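Local atomic coordinates of organophosphorus hydrolase (Pseudomonas pseudoalcaligenes, PDB entry 4LE6), a protein that is a zinc-dependent hydrolase of the metallo-beta-lactamase superfamily, a phosphotriesterase that probably hydrolyses aryl dialkyl phosphates. Residues 47-55 and 114-125. Sequence-based numbering, arbitrary orientation.
Sequences VTALYDGYV and TLGVVQTNLKAS
T114 lies over one face of the Y54 ring. Its CB is 3.9 Å from the ring centroid and 16° off the normal, a CH-pi contact. T114 CG2 reaches on toward Y54 OH. G53 N lies 3.5 Å above the plane of the Y51 ring, over its centre. The Y51 ring packs edge-to-face with F297 and with F317 of the second subunit. The carboxylate of D52 meets the chain turning into helix 118-124. V118 N reaches D52 OD1 at 3.1 Å on the anti lone pair, the one away from OD2. G116 N comes to D52 OD2 from above the carboxylate plane, 52° out of it. D52 OD2 is also bonded by A107 N, so both oxygens are held. With D52 CG anti to its main-chain N (chi1 -161°), the carboxylate sits at the start of the helix, where the main-chain N-H groups of G116 and V118 would probably favour its negative charge. The amide of N121 is fixed at both ends. N121 ND2 gives a 2.8 Å bond to Y51 O, which lies nearly in the amide plane, and N121 OD1 accepts from G36 N.

Y54 and T114 pair twice. Y54 N bonds T114 O, and T114 OG1 gives a 2.6 Å bond to Y54 O, nearly along the C=O axis. G53 has no side chain, and its backbone angles suit glycine, so G53 CA can lie 3.2 Å from T114 O. Further along, the L50 and V118 side chains cross at about a right angle, with L50 CD1 4.0 Å from V118 CG1; L50 CD1 also touches L122 CB.

The contact packs a helix against a strand of one sheet in the alpha-beta/beta-alpha sandwich of the metallo-beta-lactamase fold, with L115 near the zinc ligand D143.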
ATOM      1  N   VAL A  47      -6.854  -3.788 -14.216  1.00 17.82           N
ATOM      2  CA  VAL A  47      -6.535  -2.425 -13.807  1.00 18.03           C
ATOM      3  C   VAL A  47      -5.050  -2.332 -13.489  1.00 19.39           C
ATOM      4  O   VAL A  47      -4.521  -3.143 -12.718  1.00 18.67           O
ATOM      5  CB  VAL A  47      -7.338  -2.035 -12.557  1.00 24.35           C
ATOM      6  CG1 VAL A  47      -7.017  -0.620 -12.116  1.00 26.95           C
ATOM      7  CG2 VAL A  47      -8.836  -2.209 -12.819  1.00 25.72           C
ATOM      8  N   THR A  48      -4.372  -1.371 -14.109  1.00 18.80           N
ATOM      9  CA  THR A  48      -3.002  -1.043 -13.755  1.00 16.61           C
ATOM     10  C   THR A  48      -2.975   0.387 -13.218  1.00 18.15           C
ATOM     11  O   THR A  48      -3.164   1.334 -13.981  1.00 17.97           O
ATOM     12  CB  THR A  48      -2.035  -1.152 -14.942  1.00 15.67           C
ATOM     13  OG1 THR A  48      -2.017  -2.489 -15.440  1.00 18.60           O
ATOM     14  CG2 THR A  48      -0.620  -0.816 -14.509  1.00 18.77           C
ATOM     15  N   ALA A  49      -2.763   0.531 -11.907  1.00 17.60           N
ATOM     16  CA  ALA A  49      -2.578   1.848 -11.309  1.00 15.21           C
ATOM     17  C   ALA A  49      -1.189   2.331 -11.672  1.00 14.60           C
ATOM     18  O   ALA A  49      -0.232   1.522 -11.658  1.00 16.85           O
ATOM     19  CB  ALA A  49      -2.721   1.776  -9.794  1.00 19.59           C
ATOM     20  N   LEU A  50      -1.080   3.625 -11.991  1.00 15.20           N
ATOM     21  CA  LEU A  50       0.178   4.227 -12.443  1.00 15.72           C
ATOM     22  C   LEU A  50       0.498   5.495 -11.653  1.00 16.11           C
ATOM     23  O   LEU A  50      -0.311   6.416 -11.595  1.00 18.95           O
ATOM     24  CB  LEU A  50       0.078   4.612 -13.920  1.00 14.93           C
ATOM     25  CG  LEU A  50      -0.194   3.460 -14.884  1.00 15.00           C
ATOM     26  CD1 LEU A  50      -0.462   4.013 -16.259  1.00 15.48           C
ATOM     27  CD2 LEU A  50       1.005   2.503 -14.904  1.00 16.79           C
ATOM     28  N   TYR A  51       1.701   5.554 -11.098  1.00 16.23           N
ATOM     29  CA  TYR A  51       2.127   6.660 -10.246  1.00 20.26           C
ATOM     30  C   TYR A  51       2.781   7.737 -11.091  1.00 21.26           C
ATOM     31  O   TYR A  51       3.643   7.430 -11.904  1.00 22.45           O
ATOM     32  CB  TYR A  51       3.121   6.110  -9.240  1.00 21.86           C
ATOM     33  CG  TYR A  51       3.626   7.045  -8.177  1.00 20.54           C
ATOM     34  CD1 TYR A  51       2.764   7.618  -7.240  1.00 20.35           C
ATOM     35  CD2 TYR A  51       4.989   7.314  -8.061  1.00 24.14           C
ATOM     36  CE1 TYR A  51       3.261   8.459  -6.235  1.00 25.11           C
ATOM     37  CE2 TYR A  51       5.479   8.142  -7.052  1.00 24.48           C
ATOM     38  CZ  TYR A  51       4.615   8.704  -6.153  1.00 23.93           C
ATOM     39  OH  TYR A  51       5.127   9.526  -5.162  1.00 21.45           O
ATOM     40  N   ASP A  52       2.384   8.997 -10.906  1.00 20.83           N
ATOM     41  CA  ASP A  52       3.035  10.101 -11.618  1.00 19.71           C
ATOM     42  C   ASP A  52       4.152  10.740 -10.840  1.00 22.03           C
ATOM     43  O   ASP A  52       4.989  11.444 -11.414  1.00 20.72           O
ATOM     44  CB  ASP A  52       2.041  11.216 -11.986  1.00 18.81           C
ATOM     45  CG  ASP A  52       2.580  12.112 -13.097  1.00 23.01           C
ATOM     46  OD1 ASP A  52       3.064  11.571 -14.119  1.00 23.70           O
ATOM     47  OD2 ASP A  52       2.576  13.349 -12.935  1.00 20.21           O
ATOM     48  N   GLY A  53       4.139  10.527  -9.527  1.00 22.54           N
ATOM     49  CA  GLY A  53       5.038  11.208  -8.627  1.00 22.66           C
ATOM     50  C   GLY A  53       4.248  11.907  -7.534  1.00 21.31           C
ATOM     51  O   GLY A  53       3.120  11.518  -7.230  1.00 19.51           O
ATOM     52  N   TYR A  54       4.818  12.954  -6.952  1.00 19.13           N
ATOM     53  CA  TYR A  54       4.149  13.666  -5.867  1.00 20.93           C
ATOM     54  C   TYR A  54       4.342  15.164  -5.984  1.00 26.38           C
ATOM     55  O   TYR A  54       5.244  15.638  -6.669  1.00 25.51           O
ATOM     56  CB  TYR A  54       4.689  13.219  -4.500  1.00 21.23           C
ATOM     57  CG  TYR A  54       6.175  13.496  -4.321  1.00 20.72           C
ATOM     58  CD1 TYR A  54       6.633  14.711  -3.808  1.00 19.92           C
ATOM     59  CD2 TYR A  54       7.123  12.559  -4.696  1.00 21.26           C
ATOM     60  CE1 TYR A  54       7.982  14.968  -3.668  1.00 21.65           C
ATOM     61  CE2 TYR A  54       8.489  12.810  -4.535  1.00 23.14           C
ATOM     62  CZ  TYR A  54       8.902  14.014  -4.027  1.00 23.25           C
ATOM     63  OH  TYR A  54      10.247  14.267  -3.872  1.00 24.37           O
ATOM     64  N   VAL A  55       3.474  15.899  -5.303  1.00 29.89           N
ATOM     65  CA  VAL A  55       3.645  17.330  -5.144  1.00 28.70           C
ATOM     66  C   VAL A  55       3.374  17.690  -3.667  1.00 24.49           C
ATOM     67  O   VAL A  55       2.477  17.129  -3.039  1.00 25.77           O
ATOM     68  CB  VAL A  55       2.694  18.098  -6.094  1.00 33.23           C
ATOM     69  CG1 VAL A  55       1.241  17.719  -5.836  1.00 32.69           C
ATOM     70  CG2 VAL A  55       2.900  19.587  -5.948  1.00 36.29           C
ATOM     71  N   THR A 114       9.426  16.228  -9.726  1.00 28.73           N
ATOM     72  CA  THR A 114       8.890  15.202  -8.814  1.00 27.59           C
ATOM     73  C   THR A 114       7.637  14.539  -9.397  1.00 24.96           C
ATOM     74  O   THR A 114       7.066  13.632  -8.796  1.00 21.48           O
ATOM     75  CB  THR A 114       8.562  15.780  -7.406  1.00 21.78           C
ATOM     76  OG1 THR A 114       7.478  16.711  -7.496  1.00 27.30           O
ATOM     77  CG2 THR A 114       9.780  16.439  -6.825  1.00 24.23           C
ATOM     78  N   LEU A 115       7.233  14.977 -10.583  1.00 24.66           N
ATOM     79  CA  LEU A 115       6.080  14.421 -11.271  1.00 25.25           C
ATOM     80  C   LEU A 115       6.477  14.057 -12.704  1.00 23.11           C
ATOM     81  O   LEU A 115       7.628  14.259 -13.087  1.00 21.43           O
ATOM     82  CB  LEU A 115       4.960  15.442 -11.269  1.00 26.17           C
ATOM     83  CG  LEU A 115       4.226  15.558  -9.940  1.00 26.83           C
ATOM     84  CD1 LEU A 115       3.388  16.803  -9.943  1.00 27.30           C
ATOM     85  CD2 LEU A 115       3.353  14.326  -9.696  1.00 25.75           C
ATOM     86  N   GLY A 116       5.544  13.507 -13.476  1.00 23.04           N
ATOM     87  CA  GLY A 116       5.791  13.175 -14.879  1.00 25.34           C
ATOM     88  C   GLY A 116       6.208  11.732 -15.174  1.00 24.39           C
ATOM     89  O   GLY A 116       6.763  11.456 -16.237  1.00 24.23           O
ATOM     90  N   VAL A 117       5.910  10.807 -14.260  1.00 19.58           N
ATOM     91  CA  VAL A 117       6.415   9.433 -14.356  1.00 20.11           C
ATOM     92  C   VAL A 117       5.375   8.418 -14.840  1.00 23.77           C
ATOM     93  O   VAL A 117       5.687   7.241 -14.996  1.00 22.58           O
ATOM     94  CB  VAL A 117       7.003   8.966 -12.974  1.00 26.86           C
ATOM     95  CG1 VAL A 117       7.947   7.787 -13.142  1.00 30.61           C
ATOM     96  CG2 VAL A 117       7.767  10.111 -12.309  1.00 33.05           C
ATOM     97  N   VAL A 118       4.146   8.863 -15.088  1.00 24.39           N
ATOM     98  CA  VAL A 118       3.102   7.954 -15.536  1.00 20.72           C
ATOM     99  C   VAL A 118       3.501   7.155 -16.780  1.00 17.20           C
ATOM    100  O   VAL A 118       3.310   5.934 -16.811  1.00 16.92           O
ATOM    101  CB  VAL A 118       1.762   8.683 -15.815  1.00 26.31           C
ATOM    102  CG1 VAL A 118       0.824   7.818 -16.654  1.00 26.91           C
ATOM    103  CG2 VAL A 118       1.094   9.050 -14.512  1.00 26.77           C
ATOM    104  N   GLN A 119       4.017   7.815 -17.809  1.00 18.49           N
ATOM    105  CA  GLN A 119       4.303   7.081 -19.043  1.00 18.47           C
ATOM    106  C   GLN A 119       5.424   6.049 -18.787  1.00 19.97           C
ATOM    107  O   GLN A 119       5.385   4.899 -19.285  1.00 21.28           O
ATOM    108  CB  GLN A 119       4.672   8.021 -20.192  1.00 19.72           C
ATOM    109  CG  GLN A 119       4.623   7.327 -21.561  1.00 21.25           C
ATOM    110  CD  GLN A 119       5.087   8.204 -22.705  1.00 23.08           C
ATOM    111  OE1 GLN A 119       5.796   7.746 -23.603  1.00 27.47           O
ATOM    112  NE2 GLN A 119       4.702   9.471 -22.678  1.00 24.55           N
ATOM    113  N   THR A 120       6.380   6.443 -17.953  1.00 22.32           N
ATOM    114  CA  THR A 120       7.509   5.570 -17.605  1.00 25.26           C
ATOM    115  C   THR A 120       6.985   4.325 -16.890  1.00 23.73           C
ATOM    116  O   THR A 120       7.339   3.186 -17.230  1.00 22.45           O
ATOM    117  CB  THR A 120       8.526   6.301 -16.705  1.00 24.02           C
ATOM    118  OG1 THR A 120       9.075   7.411 -17.427  1.00 26.33           O
ATOM    119  CG2 THR A 120       9.679   5.366 -16.247  1.00 23.30           C
ATOM    120  N   ASN A 121       6.085   4.543 -15.938  1.00 22.28           N
ATOM    121  CA  ASN A 121       5.472   3.426 -15.242  1.00 22.00           C
ATOM    122  C   ASN A 121       4.545   2.617 -16.139  1.00 22.10           C
ATOM    123  O   ASN A 121       4.401   1.407 -15.963  1.00 21.22           O
ATOM    124  CB  ASN A 121       4.752   3.904 -13.987  1.00 23.42           C
ATOM    125  CG  ASN A 121       5.727   4.248 -12.871  1.00 24.99           C
ATOM    126  OD1 ASN A 121       6.694   3.513 -12.632  1.00 20.57           O
ATOM    127  ND2 ASN A 121       5.513   5.378 -12.223  1.00 25.73           N
ATOM    128  N   LEU A 122       3.919   3.275 -17.109  1.00 22.88           N
ATOM    129  CA  LEU A 122       3.083   2.562 -18.058  1.00 20.37           C
ATOM    130  C   LEU A 122       3.963   1.557 -18.794  1.00 19.92           C
ATOM    131  O   LEU A 122       3.610   0.380 -18.955  1.00 20.20           O
ATOM    132  CB  LEU A 122       2.435   3.518 -19.053  1.00 24.09           C
ATOM    133  CG  LEU A 122       1.489   2.847 -20.045  1.00 24.75           C
ATOM    134  CD1 LEU A 122       0.227   3.703 -20.252  1.00 22.08           C
ATOM    135  CD2 LEU A 122       2.201   2.578 -21.376  1.00 28.07           C
ATOM    136  N   LYS A 123       5.118   2.028 -19.246  1.00 19.39           N
ATOM    137  CA  LYS A 123       6.073   1.145 -19.904  1.00 19.57           C
ATOM    138  C   LYS A 123       6.571   0.044 -18.971  1.00 22.07           C
ATOM    139  O   LYS A 123       6.655  -1.126 -19.372  1.00 17.77           O
ATOM    140  CB  LYS A 123       7.228   1.960 -20.473  1.00 17.47           C
ATOM    141  CG  LYS A 123       6.804   2.796 -21.679  1.00 20.34           C
ATOM    142  CD  LYS A 123       7.850   3.827 -22.072  1.00 25.19           C
ATOM    143  CE  LYS A 123       7.355   4.690 -23.227  1.00 27.05           C
ATOM    144  NZ  LYS A 123       8.305   5.783 -23.548  1.00 29.31           N
ATOM    145  N   ALA A 124       6.865   0.408 -17.723  1.00 19.96           N
ATOM    146  CA  ALA A 124       7.360  -0.571 -16.753  1.00 20.60           C
ATOM    147  C   ALA A 124       6.328  -1.666 -16.506  1.00 20.95           C
ATOM    148  O   ALA A 124       6.672  -2.828 -16.283  1.00 21.37           O
ATOM    149  CB  ALA A 124       7.724   0.120 -15.434  1.00 23.77           C
ATOM    150  N   SER A 125       5.054  -1.301 -16.582  1.00 20.18           N
ATOM    151  CA  SER A 125       3.979  -2.254 -16.339  1.00 17.86           C
ATOM    152  C   SER A 125       3.756  -3.214 -17.522  1.00 19.61           C
ATOM    153  O   SER A 125       2.924  -4.122 -17.446  1.00 23.97           O
ATOM    154  CB  SER A 125       2.681  -1.509 -16.027  1.00 18.37           C
ATOM    155  OG  SER A 125       2.005  -1.137 -17.202  1.00 18.77           O
TER